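Long-range contact in agmatinase (PDB 4DZ4), which probably hydrolyses agmatine to putrescine and urea, as a manganese-dependent member of the arginase family: residues I15-N27 with G89-Y101. Sequence-based numbering, arbitrary orientation.
Sequences IRRPSVYGSSIEN and GFDPFDDLAVIDY. With EDO (1,2-ethanediol), chain T; EDO (1,2-ethanediol), chain Y.
Y21 lays its ring along the backbone turn that leads into strand 98-103, and its atoms can be followed outward. Y21 CB lies 3.7 Å from F93 O; CD1 stays near that oxygen, which sits at the ring edge; CE1 reaches D95 C and A97 N, each at 3.6 Å; CZ and OH end against the methyl of A97. With CG anti to the carbonyl carbon (chi1 -67°), the ring follows 93-97, and the Y21 side chain also touches K320 of helix 300-323. The A97 methyl is shared: V20 CG2 packs on it at 3.6 Å, while V20 CG1 meets I99 CG2.

F93 O receives the G22 N-H at 2.8 Å (N-H...O 156°), but the donor stands 58° out of the carbonyl plane, so no lone pair is aimed at it. Beyond G22, S23 OG donates to the syn lone pair of D91 OD2 at 2.7 Å. That oxygen also accepts from a water and an ethanediol, whereas OD1 takes F93 N from above the carboxylate plane, closing an Asx turn. Two further waters join V20 O to V98 O and to the backbone of L96 and V98.

The contact lies away from the manganese site: the loop that follows helix 13-16 packs on the turn entering strand 98-103 and on the start of that strand, near one margin of the parallel sheet of the arginase-type alpha/beta fold.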
# COMPACT_ATOMS: atom_id res chain seq x y z
N ILE B 15 -30.85 -7.75 -4.03
CA ILE B 15 -31.30 -9.02 -4.59
C ILE B 15 -32.63 -9.49 -3.99
O ILE B 15 -33.19 -10.47 -4.45
CB ILE B 15 -30.21 -10.14 -4.49
CG1 ILE B 15 -29.86 -10.50 -3.02
CG2 ILE B 15 -28.98 -9.74 -5.33
CD1 ILE B 15 -29.06 -11.79 -2.82
N ARG B 16 -33.12 -8.78 -2.96
CA ARG B 16 -34.31 -9.19 -2.20
C ARG B 16 -35.52 -8.26 -2.40
O ARG B 16 -36.68 -8.71 -2.32
CB ARG B 16 -34.00 -9.30 -0.70
CG ARG B 16 -33.00 -10.39 -0.32
CD ARG B 16 -32.67 -10.30 1.17
NE ARG B 16 -33.80 -10.70 2.00
CZ ARG B 16 -33.95 -10.43 3.31
NH1 ARG B 16 -33.03 -9.72 3.97
NH2 ARG B 16 -35.02 -10.88 3.97
N ARG B 17 -35.28 -6.97 -2.61
CA ARG B 17 -36.42 -6.03 -2.75
C ARG B 17 -37.32 -6.36 -3.94
O ARG B 17 -36.87 -6.45 -5.08
CB ARG B 17 -35.94 -4.57 -2.86
CG ARG B 17 -35.72 -3.87 -1.53
CD ARG B 17 -35.57 -2.36 -1.73
NE ARG B 17 -34.61 -2.16 -2.79
CZ ARG B 17 -33.30 -2.06 -2.63
NH1 ARG B 17 -32.74 -2.07 -1.41
NH2 ARG B 17 -32.55 -1.95 -3.70
N PRO B 18 -38.63 -6.49 -3.69
CA PRO B 18 -39.56 -6.83 -4.76
C PRO B 18 -39.87 -5.67 -5.71
O PRO B 18 -40.33 -5.92 -6.81
CB PRO B 18 -40.83 -7.22 -3.99
CG PRO B 18 -40.72 -6.51 -2.68
CD PRO B 18 -39.25 -6.48 -2.35
N SER B 19 -39.68 -4.42 -5.27
CA SER B 19 -40.01 -3.22 -6.06
C SER B 19 -38.73 -2.46 -6.38
O SER B 19 -37.75 -2.58 -5.64
CB SER B 19 -40.96 -2.31 -5.27
OG SER B 19 -40.99 -0.97 -5.74
N VAL B 20 -38.78 -1.67 -7.46
CA VAL B 20 -37.66 -0.77 -7.82
C VAL B 20 -37.51 0.41 -6.87
O VAL B 20 -36.44 1.01 -6.81
CB VAL B 20 -37.77 -0.24 -9.28
CG1 VAL B 20 -37.56 -1.39 -10.27
CG2 VAL B 20 -39.07 0.50 -9.53
N TYR B 21 -38.58 0.75 -6.14
CA TYR B 21 -38.58 1.84 -5.16
C TYR B 21 -38.17 1.40 -3.77
O TYR B 21 -38.39 0.25 -3.40
CB TYR B 21 -39.98 2.44 -5.08
CG TYR B 21 -40.37 3.13 -6.36
CD1 TYR B 21 -39.82 4.36 -6.69
CD2 TYR B 21 -41.27 2.55 -7.24
CE1 TYR B 21 -40.15 5.00 -7.88
CE2 TYR B 21 -41.62 3.18 -8.41
CZ TYR B 21 -41.04 4.40 -8.74
OH TYR B 21 -41.40 5.04 -9.90
N GLY B 22 -37.57 2.33 -3.02
CA GLY B 22 -37.34 2.16 -1.59
C GLY B 22 -35.96 1.69 -1.22
O GLY B 22 -35.30 1.03 -2.01
N SER B 23 -35.51 2.05 -0.02
CA SER B 23 -34.25 1.55 0.54
C SER B 23 -34.53 0.48 1.57
O SER B 23 -35.67 0.34 2.05
CB SER B 23 -33.49 2.68 1.20
OG SER B 23 -33.20 3.69 0.26
N SER B 24 -33.51 -0.28 1.92
CA SER B 24 -33.67 -1.25 2.99
C SER B 24 -32.41 -1.29 3.82
O SER B 24 -31.34 -0.95 3.33
CB SER B 24 -34.08 -2.63 2.49
OG SER B 24 -33.26 -3.08 1.46
N ILE B 25 -32.53 -1.74 5.06
CA ILE B 25 -31.43 -1.73 6.02
C ILE B 25 -30.25 -2.60 5.55
O ILE B 25 -30.45 -3.72 5.09
CB ILE B 25 -31.93 -2.25 7.39
CG1 ILE B 25 -33.06 -1.37 7.94
CG2 ILE B 25 -30.77 -2.36 8.38
CD1 ILE B 25 -32.65 0.08 8.18
N GLU B 26 -29.03 -2.07 5.66
CA GLU B 26 -27.82 -2.87 5.43
C GLU B 26 -26.80 -2.65 6.54
O GLU B 26 -26.72 -1.56 7.10
CB GLU B 26 -27.13 -2.45 4.10
CG GLU B 26 -28.05 -2.56 2.89
CD GLU B 26 -28.02 -3.93 2.21
OE1 GLU B 26 -27.39 -4.89 2.72
OE2 GLU B 26 -28.66 -4.04 1.14
N ASN B 27 -26.03 -3.68 6.89
CA ASN B 27 -24.73 -3.45 7.53
C ASN B 27 -23.80 -2.88 6.46
O ASN B 27 -23.66 -3.45 5.38
CB ASN B 27 -24.19 -4.73 8.16
CG ASN B 27 -24.87 -5.06 9.49
OD1 ASN B 27 -25.43 -4.17 10.17
ND2 ASN B 27 -24.82 -6.33 9.88
N GLY B 89 -31.45 15.76 1.62
CA GLY B 89 -32.31 15.48 2.78
C GLY B 89 -33.57 14.69 2.45
O GLY B 89 -34.53 14.71 3.21
N PHE B 90 -33.57 14.03 1.30
CA PHE B 90 -34.63 13.08 0.96
C PHE B 90 -33.98 11.75 0.62
O PHE B 90 -32.80 11.71 0.28
CB PHE B 90 -35.51 13.62 -0.19
CG PHE B 90 -34.73 14.08 -1.41
CD1 PHE B 90 -34.08 13.16 -2.23
CD2 PHE B 90 -34.67 15.44 -1.73
CE1 PHE B 90 -33.36 13.59 -3.34
CE2 PHE B 90 -33.95 15.87 -2.84
CZ PHE B 90 -33.31 14.95 -3.65
N ASP B 91 -34.75 10.67 0.71
CA ASP B 91 -34.28 9.40 0.16
C ASP B 91 -34.72 9.41 -1.29
O ASP B 91 -35.92 9.36 -1.56
CB ASP B 91 -34.89 8.20 0.90
CG ASP B 91 -34.46 6.87 0.29
OD1 ASP B 91 -33.93 6.85 -0.84
OD2 ASP B 91 -34.62 5.84 0.97
N PRO B 92 -33.77 9.50 -2.24
CA PRO B 92 -34.25 9.67 -3.60
C PRO B 92 -35.01 8.46 -4.11
O PRO B 92 -35.79 8.60 -5.05
CB PRO B 92 -32.96 9.89 -4.41
CG PRO B 92 -31.88 9.25 -3.59
CD PRO B 92 -32.29 9.43 -2.16
N PHE B 93 -34.82 7.29 -3.50
CA PHE B 93 -35.35 6.05 -4.08
C PHE B 93 -36.80 5.83 -3.69
O PHE B 93 -37.44 4.92 -4.19
CB PHE B 93 -34.46 4.85 -3.74
CG PHE B 93 -33.02 5.12 -4.06
CD1 PHE B 93 -32.65 5.49 -5.35
CD2 PHE B 93 -32.05 5.05 -3.07
CE1 PHE B 93 -31.33 5.78 -5.66
CE2 PHE B 93 -30.70 5.30 -3.39
CZ PHE B 93 -30.36 5.69 -4.67
N ASP B 94 -37.32 6.72 -2.85
CA ASP B 94 -38.76 6.69 -2.54
C ASP B 94 -39.60 7.08 -3.73
O ASP B 94 -40.75 6.64 -3.85
CB ASP B 94 -39.07 7.53 -1.31
CG ASP B 94 -38.68 6.83 -0.03
OD1 ASP B 94 -38.59 5.58 -0.03
OD2 ASP B 94 -38.45 7.53 0.98
N ASP B 95 -39.07 7.91 -4.62
CA ASP B 95 -39.84 8.28 -5.80
C ASP B 95 -39.07 8.38 -7.10
O ASP B 95 -39.63 8.79 -8.11
CB ASP B 95 -40.71 9.52 -5.56
CG ASP B 95 -39.93 10.69 -5.03
OD1 ASP B 95 -38.73 10.82 -5.35
OD2 ASP B 95 -40.53 11.49 -4.28
N LEU B 96 -37.79 7.98 -7.08
CA LEU B 96 -37.00 7.80 -8.29
C LEU B 96 -36.58 6.33 -8.37
O LEU B 96 -35.92 5.82 -7.46
CB LEU B 96 -35.73 8.67 -8.28
CG LEU B 96 -34.87 8.69 -9.57
CD1 LEU B 96 -35.49 9.52 -10.68
CD2 LEU B 96 -33.45 9.21 -9.27
N ALA B 97 -36.95 5.70 -9.48
CA ALA B 97 -36.74 4.26 -9.69
C ALA B 97 -35.39 4.08 -10.39
O ALA B 97 -35.23 4.42 -11.56
CB ALA B 97 -37.88 3.69 -10.54
N VAL B 98 -34.42 3.59 -9.63
CA VAL B 98 -33.03 3.43 -10.08
C VAL B 98 -32.63 1.98 -9.90
O VAL B 98 -32.84 1.42 -8.82
CB VAL B 98 -32.08 4.31 -9.24
CG1 VAL B 98 -30.63 4.22 -9.77
CG2 VAL B 98 -32.54 5.76 -9.25
N ILE B 99 -32.05 1.38 -10.94
CA ILE B 99 -31.56 0.01 -10.85
C ILE B 99 -30.08 -0.04 -11.22
O ILE B 99 -29.54 0.91 -11.82
CB ILE B 99 -32.35 -0.96 -11.77
CG1 ILE B 99 -32.08 -0.59 -13.26
CG2 ILE B 99 -33.82 -0.92 -11.37
CD1 ILE B 99 -32.50 -1.61 -14.32
N ASP B 100 -29.44 -1.14 -10.83
CA ASP B 100 -28.09 -1.45 -11.32
C ASP B 100 -28.25 -2.63 -12.31
O ASP B 100 -28.62 -3.74 -11.95
CB ASP B 100 -27.16 -1.77 -10.13
CG ASP B 100 -25.69 -1.88 -10.53
OD1 ASP B 100 -25.43 -2.22 -11.70
OD2 ASP B 100 -24.82 -1.65 -9.67
N TYR B 101 -27.95 -2.33 -13.57
CA TYR B 101 -28.08 -3.23 -14.71
C TYR B 101 -26.95 -4.26 -14.71
O TYR B 101 -27.02 -5.27 -15.41
CB TYR B 101 -27.99 -2.34 -15.96
CG TYR B 101 -28.10 -3.01 -17.35
CD1 TYR B 101 -29.27 -2.96 -18.08
CD2 TYR B 101 -26.99 -3.65 -17.92
CE1 TYR B 101 -29.35 -3.55 -19.36
CE2 TYR B 101 -27.06 -4.26 -19.16
CZ TYR B 101 -28.22 -4.20 -19.88
OH TYR B 101 -28.26 -4.82 -21.14
C1 EDO T . -31.54 6.63 3.66
O1 EDO T . -31.81 7.32 2.43
C2 EDO T . -31.87 5.16 3.54
O2 EDO T . -33.30 5.09 3.48
C1 EDO Y . -26.71 1.11 3.83
O1 EDO Y . -28.10 0.80 3.68
C2 EDO Y . -26.30 1.37 5.27
O2 EDO Y . -25.39 0.38 5.72
O HOH W 1 -35.01 3.15 -6.81
O HOH W 2 -33.83 -0.37 -7.25
O HOH W 3 -36.90 4.23 1.34